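Side-chain contacts in HTPA Reductase (Selaginella moellendorffii, PDB 5U5N), which probably reduces 4-hydroxy-tetrahydrodipicolinate to tetrahydrodipicolinate with NADH or NADPH, the fourth step from aspartate on the diaminopimelate route to lysine: residues E200-M205 / Q210-H215; D114-R117 / Y122-I125; A21-A26 / I242-T247. All coordinates share one frame; numbering follows the deposited sequence.

Contact 2 lies in the N-terminal, nucleotide-binding part and contact 1 in the C-terminal part, centres about 36 Å apart, while contact 3 ties helix 15-27 of the former to helix 241-259 of the latter. Contact 2 is fully buried and lies inside a beta-alpha-beta unit; contact 1 is only partly buried, a local link within the connection from helix 198-203 to strand 215-223; contact 3, also partly buried, joins helices 216 residues apart and carries a residue of the NAD pocket. No two contacts share a helix or strand. None has a hydrogen bond across it: an alanine methyl does the work in contacts 2 and 3, whereas contact 1 mixes an amide, an imidazole and apolar chains.

Contact 1 (E200-M205 / Q210-H215); sequences EQMTRM and QHLNGH
Gln201, on the last turns of helix 198-203, meets Leu212 and His215 of the loop that folds back to enter strand 215-223, a local helix-loop-strand packing in the C-terminal part of the protein. A type I beta turn from His211 to Gly214 holds Leu212 and leads into His215, both beside Gln201. With CG beside its own backbone N (chi1 -73°) and the chain extended beyond, Gln201 brings its amide to the edge of the His215 ring, the two planes 81° apart. Gln201 NE2 lies in the ring plane at the edge, 3.6 Å from His215 NE2, without a hydrogen bond between them: Gln201 NE2 bonds instead to the carbonyl of Val195, and His215 NE2 pairs with Ser161 OG. Leu212 CD2 packs on Gln201, 3.5 Å from Gln201 OE1, and also touches Met202 CG at 4.0 Å. Met202 runs at about a right angle to Leu212, its sulfur near CD1. The other ring nitrogen, His215 ND1, donates to His211 O at 2.8 Å; that oxygen also accepts from Gly214 N, and the two donors reach it from opposite faces of its carbonyl plane.

Contact 2 (D114-R117 / Y122-I125); sequences DVAR and YSII
The methyl of Ala116 points at the strand that follows its helix and meets two side chains there, Ser123 and Ile125, which are two residues apart and therefore emerge on the same face of the sheet. This is the return half of a beta-alpha-beta unit of the Rossmann-type nucleotide-binding domain: strand 100-102 leads into helix 109-119, and the chain comes back through strand 123-125, parallel to the first. The helix and strand are nearest at Ala116 and Ser123, whose CA atoms are 7.0 Å apart.

Ala116 CB stands 3.6 Å from Ser123 OG and 3.7 Å from Ile125 CD1, so one methyl is lodged against a hydroxyl and the end of an aliphatic branch. Ser123 holds its OG between the backbone N and the carbonyl carbon (chi1 39°), which brings the oxygen up to the alanine and lets it hydrogen-bond to Thr121 O. Ile125 uses its longer branch: CG1 lies beside the backbone N and CD1 extends from it (chi2 165°) to the alanine methyl. The same isoleucine packs on Leu112 and Leu113 of the helix and on Phe100 and Met102 of the neighbouring strand, while Ile124 between them faces the other side of the sheet, against helix 241-259.

All three touching residues are buried, and Ile125 immediately precedes Ala126, an NAD-binding position. The small alanine lets the helix lie close over the strand. Nothing polar bridges the two segments; the hydroxyl meets only carbon across the contact and is satisfied by Thr121 O, so the helix is held to the strand here by van der Waals packing.

Contact 3 (A21-A26 / I242-T247); sequences AEAAVA and IYAQGT. With NAD (nicotinamide-adenine-dinucleotide), chain C.
Ala23 points its methyl toward helix 241-259, where it meets Ala244 and Gln245. Of the three it has the most surface buried by the contact, though it is no more than a methyl. Its CB lies 3.8 Å from Ala244 CB, and the small side chains bring the backbones close, the CA atoms of Ala23 and Ala244 being 6.1 Å apart. Gln245 starts out away from helix 15-27 but doubles back: a bend at chi2 (-56°) returns its amide until NE2 sits 3.5 Å from Ala23 CB. The other end of that amide is tied down, Gln245 OE1 accepting from Arg279.

Next to Ala244, Tyr243 turns toward the bound NAD. The nicotinamide is turned steeply to the tyrosine and presents its C4N edge, 3.6 Å above one face and displaced toward the rim, and Ile242 CG2 sits over the centre of the opposite face. Tyr243 CD1 is 3.5 Å from NAD O7N. A serine here would probably strip this aromatic wall from the nicotinamide, leaving the ring freer to shift and Ile242 CG2 without the face it packs on. One turn on, Thr247 OG1 donates to Tyr243 O at 2.7 Å, from above the carbonyl plane, while Thr247 N binds the same oxygen from the other face.

The contact thus joins a helix of the nucleotide-binding domain, whose first residues include the NAD-binding Lys15 and Val16, to helix 241-259. Helix 15-27 packs on strand 44-48 through Ala21 and Val25, and Ile242 reaches helix 131-146, strand 229-238 and Val229 of the second subunit.

Contact 1 (E200-M205 / Q210-H215)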
loop_
_atom_site.group_PDB
_atom_site.type_symbol
_atom_site.label_atom_id
_atom_site.label_comp_id
_atom_site.label_asym_id
_atom_site.label_seq_id
_atom_site.Cartn_x
_atom_site.Cartn_y
_atom_site.Cartn_z
ATOM N N GLU A 200 -4.241 -0.039 28.074
ATOM C CA GLU A 200 -3.313 0.096 26.970
ATOM C C GLU A 200 -3.983 0.083 25.579
ATOM O O GLU A 200 -3.530 0.771 24.653
ATOM C CB GLU A 200 -2.233 -0.987 27.071
ATOM C CG GLU A 200 -1.082 -0.799 26.107
ATOM C CD GLU A 200 0.150 -1.635 26.456
ATOM O OE1 GLU A 200 0.142 -2.367 27.484
ATOM O OE2 GLU A 200 1.137 -1.525 25.699
ATOM N N GLN A 201 -5.044 -0.695 25.421
ATOM C CA GLN A 201 -5.790 -0.686 24.164
ATOM C C GLN A 201 -6.335 0.698 23.861
ATOM O O GLN A 201 -6.303 1.152 22.726
ATOM C CB GLN A 201 -6.916 -1.720 24.194
ATOM C CG GLN A 201 -6.399 -3.137 24.081
ATOM C CD GLN A 201 -7.501 -4.168 24.217
ATOM O OE1 GLN A 201 -8.475 -3.941 24.935
ATOM N NE2 GLN A 201 -7.336 -5.313 23.549
ATOM N N MET A 202 -6.829 1.365 24.897
ATOM C CA MET A 202 -7.350 2.723 24.759
ATOM C C MET A 202 -6.234 3.757 24.627
ATOM O O MET A 202 -6.184 4.458 23.637
ATOM C CB MET A 202 -8.226 3.087 25.942
ATOM C CG MET A 202 -9.519 2.297 26.008
ATOM S SD MET A 202 -10.624 2.788 27.334
ATOM C CE MET A 202 -10.596 4.581 27.182
ATOM N N THR A 203 -5.363 3.842 25.626
ATOM C CA THR A 203 -4.378 4.916 25.745
ATOM C C THR A 203 -3.281 4.857 24.668
ATOM O O THR A 203 -2.702 5.888 24.319
ATOM C CB THR A 203 -3.628 4.910 27.123
ATOM O OG1 THR A 203 -4.498 4.586 28.222
ATOM C CG2 THR A 203 -2.940 6.266 27.398
ATOM N N ARG A 204 -2.979 3.662 24.168
ATOM C CA ARG A 204 -1.862 3.464 23.258
ATOM C C ARG A 204 -2.297 3.062 21.860
ATOM O O ARG A 204 -1.694 3.517 20.898
ATOM C CB ARG A 204 -0.872 2.445 23.818
ATOM C CG ARG A 204 0.112 1.904 22.774
ATOM C CD ARG A 204 0.759 0.583 23.133
ATOM N NE ARG A 204 1.959 0.378 22.321
ATOM C CZ ARG A 204 2.643 -0.762 22.183
ATOM N NH1 ARG A 204 2.276 -1.894 22.793
ATOM N NH2 ARG A 204 3.721 -0.768 21.397
ATOM N N MET A 205 -3.297 2.204 21.725
ATOM C CA MET A 205 -3.788 1.845 20.393
ATOM C C MET A 205 -4.909 2.761 19.901
ATOM O O MET A 205 -5.205 2.761 18.726
ATOM C CB MET A 205 -4.242 0.379 20.358
ATOM C CG MET A 205 -3.156 -0.615 20.740
ATOM S SD MET A 205 -1.784 -0.660 19.576
ATOM C CE MET A 205 -2.515 -1.591 18.239
ATOM N N GLN A 210 -16.158 1.923 23.974
ATOM C CA GLN A 210 -17.313 1.096 23.586
ATOM C C GLN A 210 -16.942 -0.115 22.706
ATOM O O GLN A 210 -17.706 -1.080 22.636
ATOM C CB GLN A 210 -18.389 1.960 22.893
ATOM C CG GLN A 210 -18.095 2.329 21.452
ATOM C CD GLN A 210 -18.572 3.710 21.050
ATOM O OE1 GLN A 210 -19.774 3.923 20.845
ATOM N NE2 GLN A 210 -17.613 4.660 20.924
ATOM N N HIS A 211 -15.771 -0.067 22.055
ATOM C CA HIS A 211 -15.359 -1.132 21.144
ATOM C C HIS A 211 -14.285 -2.099 21.673
ATOM O O HIS A 211 -13.702 -2.870 20.889
ATOM C CB HIS A 211 -14.919 -0.509 19.844
ATOM C CG HIS A 211 -16.017 0.199 19.123
ATOM N ND1 HIS A 211 -17.110 -0.464 18.605
ATOM C CD2 HIS A 211 -16.169 1.502 18.790
ATOM C CE1 HIS A 211 -17.904 0.409 18.010
ATOM N NE2 HIS A 211 -17.354 1.609 18.109
ATOM N N LEU A 212 -14.050 -2.089 22.989
ATOM C CA LEU A 212 -13.036 -2.968 23.580
ATOM C C LEU A 212 -13.261 -4.470 23.352
ATOM O O LEU A 212 -12.272 -5.213 23.251
ATOM C CB LEU A 212 -12.881 -2.669 25.066
ATOM C CG LEU A 212 -12.224 -1.300 25.331
ATOM C CD1 LEU A 212 -12.389 -0.876 26.777
ATOM C CD2 LEU A 212 -10.749 -1.318 24.997
ATOM N N ASN A 213 -14.508 -4.920 23.235
ATOM C CA ASN A 213 -14.768 -6.379 22.975
ATOM C C ASN A 213 -14.990 -6.766 21.522
ATOM O O ASN A 213 -14.995 -7.950 21.232
ATOM C CB ASN A 213 -15.876 -6.925 23.888
ATOM C CG ASN A 213 -15.485 -6.813 25.348
ATOM O OD1 ASN A 213 -16.071 -6.041 26.097
ATOM N ND2 ASN A 213 -14.428 -7.523 25.741
ATOM N N GLY A 214 -15.038 -5.768 20.620
ATOM C CA GLY A 214 -15.173 -6.002 19.181
ATOM C C GLY A 214 -14.331 -5.009 18.374
ATOM O O GLY A 214 -14.794 -3.931 17.994
ATOM N N HIS A 215 -13.063 -5.350 18.157
ATOM C CA HIS A 215 -12.164 -4.511 17.371
ATOM C C HIS A 215 -10.998 -5.301 16.818
ATOM O O HIS A 215 -10.690 -6.380 17.294
ATOM C CB HIS A 215 -11.680 -3.304 18.200
ATOM C CG HIS A 215 -10.709 -3.648 19.290
ATOM N ND1 HIS A 215 -11.104 -3.958 20.577
ATOM C CD2 HIS A 215 -9.360 -3.753 19.274
ATOM C CE1 HIS A 215 -10.034 -4.227 21.304
ATOM N NE2 HIS A 215 -8.967 -4.107 20.539
#

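Contact 2 (D114-R117 / Y122-I125)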
loop_
_atom_site.group_PDB
_atom_site.type_symbol
_atom_site.label_atom_id
_atom_site.label_comp_id
_atom_site.label_asym_id
_atom_site.label_seq_id
_atom_site.Cartn_x
_atom_site.Cartn_y
_atom_site.Cartn_z
ATOM N N ASP A 114 -15.327 -27.118 -2.473
ATOM C CA ASP A 114 -15.551 -28.226 -3.419
ATOM C C ASP A 114 -16.998 -28.261 -3.881
ATOM O O ASP A 114 -17.257 -28.222 -5.070
ATOM C CB ASP A 114 -15.157 -29.594 -2.795
ATOM C CG ASP A 114 -15.067 -30.725 -3.823
ATOM O OD1 ASP A 114 -15.247 -30.471 -5.022
ATOM O OD2 ASP A 114 -14.812 -31.876 -3.438
ATOM N N VAL A 115 -17.925 -28.314 -2.935
ATOM C CA VAL A 115 -19.357 -28.381 -3.241
ATOM C C VAL A 115 -19.827 -27.193 -4.107
ATOM O O VAL A 115 -20.595 -27.375 -5.061
ATOM C CB VAL A 115 -20.165 -28.507 -1.928
ATOM C CG1 VAL A 115 -21.631 -28.205 -2.129
ATOM C CG2 VAL A 115 -20.022 -29.899 -1.349
ATOM N N ALA A 116 -19.362 -25.990 -3.778
ATOM C CA ALA A 116 -19.705 -24.790 -4.546
ATOM C C ALA A 116 -19.193 -24.832 -5.995
ATOM O O ALA A 116 -19.932 -24.536 -6.932
ATOM C CB ALA A 116 -19.201 -23.542 -3.829
ATOM N N ARG A 117 -17.930 -25.214 -6.162
ATOM C CA ARG A 117 -17.295 -25.330 -7.487
ATOM C C ARG A 117 -17.909 -26.466 -8.302
ATOM O O ARG A 117 -18.230 -26.279 -9.476
ATOM C CB ARG A 117 -15.780 -25.540 -7.359
ATOM C CG ARG A 117 -15.019 -25.379 -8.683
ATOM C CD ARG A 117 -13.505 -25.592 -8.574
ATOM N NE ARG A 117 -12.979 -24.994 -7.346
ATOM C CZ ARG A 117 -12.592 -25.644 -6.243
ATOM N NH1 ARG A 117 -12.586 -26.984 -6.147
ATOM N NH2 ARG A 117 -12.166 -24.931 -5.211
ATOM N N TYR A 122 -23.342 -20.012 -8.416
ATOM C CA TYR A 122 -22.793 -18.678 -8.210
ATOM C C TYR A 122 -22.592 -18.416 -6.721
ATOM O O TYR A 122 -23.556 -18.408 -5.963
ATOM C CB TYR A 122 -23.677 -17.596 -8.845
ATOM C CG TYR A 122 -23.618 -17.620 -10.352
ATOM C CD1 TYR A 122 -22.539 -17.065 -11.042
ATOM C CD2 TYR A 122 -24.618 -18.228 -11.100
ATOM C CE1 TYR A 122 -22.482 -17.091 -12.430
ATOM C CE2 TYR A 122 -24.567 -18.247 -12.481
ATOM C CZ TYR A 122 -23.492 -17.687 -13.131
ATOM O OH TYR A 122 -23.433 -17.735 -14.493
ATOM N N SER A 123 -21.339 -18.200 -6.315
ATOM C CA SER A 123 -21.018 -17.963 -4.914
ATOM C C SER A 123 -19.819 -17.057 -4.669
ATOM O O SER A 123 -18.955 -16.899 -5.509
ATOM C CB SER A 123 -20.789 -19.309 -4.171
ATOM O OG SER A 123 -20.090 -20.226 -4.974
ATOM N N ILE A 124 -19.802 -16.477 -3.481
ATOM C CA ILE A 124 -18.640 -15.816 -2.939
ATOM C C ILE A 124 -18.412 -16.478 -1.599
ATOM O O ILE A 124 -19.256 -16.422 -0.706
ATOM C CB ILE A 124 -18.865 -14.297 -2.777
ATOM C CG1 ILE A 124 -18.930 -13.622 -4.149
ATOM C CG2 ILE A 124 -17.732 -13.680 -1.965
ATOM C CD1 ILE A 124 -19.689 -12.323 -4.118
ATOM N N ILE A 125 -17.259 -17.108 -1.457
ATOM C CA ILE A 125 -16.853 -17.703 -0.209
ATOM C C ILE A 125 -15.634 -16.923 0.228
ATOM O O ILE A 125 -14.562 -17.005 -0.393
ATOM C CB ILE A 125 -16.551 -19.215 -0.379
ATOM C CG1 ILE A 125 -17.876 -19.935 -0.688
ATOM C CG2 ILE A 125 -15.907 -19.791 0.880
ATOM C CD1 ILE A 125 -17.737 -21.336 -1.222
#

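Contact 3 (A21-A26 / I242-T247)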
loop_
_atom_site.group_PDB
_atom_site.type_symbol
_atom_site.label_atom_id
_atom_site.label_comp_id
_atom_site.label_asym_id
_atom_site.label_seq_id
_atom_site.Cartn_x
_atom_site.Cartn_y
_atom_site.Cartn_z
ATOM N N ALA A 21 -27.988 -7.258 7.504
ATOM C CA ALA A 21 -29.353 -6.989 7.054
ATOM C C ALA A 21 -29.679 -5.500 7.165
ATOM O O ALA A 21 -30.287 -4.925 6.288
ATOM C CB ALA A 21 -30.363 -7.824 7.849
ATOM N N GLU A 22 -29.277 -4.900 8.268
ATOM C CA GLU A 22 -29.492 -3.472 8.497
ATOM C C GLU A 22 -28.754 -2.599 7.511
ATOM O O GLU A 22 -29.298 -1.591 7.059
ATOM C CB GLU A 22 -29.102 -3.092 9.915
ATOM C CG GLU A 22 -30.104 -3.691 10.870
ATOM C CD GLU A 22 -30.195 -2.959 12.166
ATOM O OE1 GLU A 22 -29.469 -3.400 13.090
ATOM O OE2 GLU A 22 -30.960 -1.949 12.233
ATOM N N ALA A 23 -27.538 -3.012 7.181
ATOM C CA ALA A 23 -26.731 -2.328 6.184
ATOM C C ALA A 23 -27.285 -2.544 4.792
ATOM O O ALA A 23 -27.239 -1.607 3.973
ATOM C CB ALA A 23 -25.299 -2.799 6.256
ATOM N N ALA A 24 -27.816 -3.741 4.511
ATOM C CA ALA A 24 -28.437 -4.009 3.211
ATOM C C ALA A 24 -29.644 -3.095 3.002
ATOM O O ALA A 24 -29.805 -2.514 1.938
ATOM C CB ALA A 24 -28.816 -5.501 3.063
ATOM N N VAL A 25 -30.474 -2.984 4.036
ATOM C CA VAL A 25 -31.721 -2.183 4.022
ATOM C C VAL A 25 -31.393 -0.689 3.820
ATOM O O VAL A 25 -31.936 -0.064 2.941
ATOM C CB VAL A 25 -32.548 -2.424 5.315
ATOM C CG1 VAL A 25 -33.551 -1.341 5.583
ATOM C CG2 VAL A 25 -33.263 -3.757 5.218
ATOM N N ALA A 26 -30.495 -0.154 4.635
ATOM C CA ALA A 26 -30.042 1.232 4.551
ATOM C C ALA A 26 -29.402 1.601 3.203
ATOM O O ALA A 26 -29.604 2.688 2.721
ATOM C CB ALA A 26 -29.074 1.530 5.684
ATOM N N ILE A 242 -17.568 -2.797 8.837
ATOM C CA ILE A 242 -16.766 -3.074 7.632
ATOM C C ILE A 242 -17.151 -4.419 7.002
ATOM O O ILE A 242 -17.114 -4.555 5.777
ATOM C CB ILE A 242 -15.237 -3.027 7.890
ATOM C CG1 ILE A 242 -14.466 -2.933 6.565
ATOM C CG2 ILE A 242 -14.742 -4.196 8.719
ATOM C CD1 ILE A 242 -12.973 -2.916 6.707
ATOM N N TYR A 243 -17.526 -5.396 7.832
ATOM C CA TYR A 243 -17.948 -6.720 7.338
ATOM C C TYR A 243 -19.330 -6.587 6.683
ATOM O O TYR A 243 -19.538 -7.111 5.590
ATOM C CB TYR A 243 -17.906 -7.810 8.450
ATOM C CG TYR A 243 -16.617 -7.727 9.271
ATOM C CD1 TYR A 243 -15.391 -8.001 8.692
ATOM C CD2 TYR A 243 -16.625 -7.323 10.610
ATOM C CE1 TYR A 243 -14.200 -7.899 9.417
ATOM C CE2 TYR A 243 -15.449 -7.198 11.335
ATOM C CZ TYR A 243 -14.240 -7.483 10.736
ATOM O OH TYR A 243 -13.051 -7.313 11.427
ATOM N N ALA A 244 -20.243 -5.865 7.335
ATOM C CA ALA A 244 -21.552 -5.527 6.772
ATOM C C ALA A 244 -21.466 -4.810 5.417
ATOM O O ALA A 244 -22.119 -5.184 4.433
ATOM C CB ALA A 244 -22.341 -4.678 7.753
ATOM N N GLN A 245 -20.657 -3.765 5.364
ATOM C CA GLN A 245 -20.508 -3.000 4.108
ATOM C C GLN A 245 -19.836 -3.839 3.004
ATOM O O GLN A 245 -20.234 -3.755 1.861
ATOM C CB GLN A 245 -19.747 -1.672 4.340
ATOM C CG GLN A 245 -20.493 -0.681 5.218
ATOM C CD GLN A 245 -21.861 -0.362 4.684
ATOM O OE1 GLN A 245 -22.005 -0.118 3.511
ATOM N NE2 GLN A 245 -22.889 -0.400 5.545
ATOM N N GLY A 246 -18.869 -4.680 3.338
ATOM C CA GLY A 246 -18.275 -5.559 2.341
ATOM C C GLY A 246 -19.231 -6.623 1.839
ATOM O O GLY A 246 -19.244 -6.938 0.653
ATOM N N THR A 247 -20.049 -7.177 2.722
ATOM C CA THR A 247 -21.107 -8.108 2.305
ATOM C C THR A 247 -22.091 -7.472 1.273
ATOM O O THR A 247 -22.447 -8.100 0.272
ATOM C CB THR A 247 -21.886 -8.694 3.512
ATOM O OG1 THR A 247 -20.979 -9.163 4.516
ATOM C CG2 THR A 247 -22.719 -9.829 3.026
HETATM P PA NAD C . -23.854 -15.273 16.415
HETATM O O1A NAD C . -23.582 -16.399 17.398
HETATM O O2A NAD C . -24.189 -13.873 16.889
HETATM O O5B NAD C . -25.015 -15.693 15.410
HETATM C C5B NAD C . -24.941 -16.839 14.583
HETATM C C4B NAD C . -26.381 -17.281 14.357
HETATM O O4B NAD C . -26.456 -18.375 13.445
HETATM C C3B NAD C . -27.084 -17.716 15.643
HETATM O O3B NAD C . -28.064 -16.725 16.005
HETATM C C2B NAD C . -27.653 -19.109 15.331
HETATM O O2B NAD C . -28.955 -19.319 15.925
HETATM C C1B NAD C . -27.607 -19.153 13.791
HETATM N N9A NAD C . -27.534 -20.481 13.121
HETATM C C8A NAD C . -26.853 -21.571 13.531
HETATM N N7A NAD C . -27.019 -22.593 12.661
HETATM C C5A NAD C . -27.809 -22.162 11.661
HETATM C C6A NAD C . -28.387 -22.743 10.430
HETATM N N6A NAD C . -28.129 -24.021 10.079
HETATM N N1A NAD C . -29.170 -21.963 9.652
HETATM C C2A NAD C . -29.451 -20.684 9.981
HETATM N N3A NAD C . -28.964 -20.094 11.100
HETATM C C4A NAD C . -28.148 -20.768 11.963
HETATM O O3 NAD C . -22.598 -15.252 15.398
HETATM P PN NAD C . -22.013 -13.905 14.709
HETATM O O1N NAD C . -21.401 -13.105 15.836
HETATM O O2N NAD C . -23.082 -13.280 13.833
HETATM O O5D NAD C . -20.920 -14.572 13.727
HETATM C C5D NAD C . -21.351 -15.499 12.736
HETATM C C4D NAD C . -20.197 -16.109 11.950
HETATM O O4D NAD C . -19.646 -15.114 11.080
HETATM C C3D NAD C . -19.046 -16.628 12.824
HETATM O O3D NAD C . -18.542 -17.883 12.333
HETATM C C2D NAD C . -17.988 -15.549 12.704
HETATM O O2D NAD C . -16.651 -16.042 12.811
HETATM C C1D NAD C . -18.229 -15.032 11.293
HETATM N N1N NAD C . -17.693 -13.686 11.000
HETATM C C2N NAD C . -17.069 -13.545 9.817
HETATM C C3N NAD C . -16.527 -12.331 9.404
HETATM C C7N NAD C . -15.816 -12.217 8.068
HETATM O O7N NAD C . -14.961 -11.356 7.937
HETATM N N7N NAD C . -16.091 -13.037 7.041
HETATM C C4N NAD C . -16.644 -11.241 10.268
HETATM C C5N NAD C . -17.290 -11.391 11.494
HETATM C C6N NAD C . -17.812 -12.635 11.844
#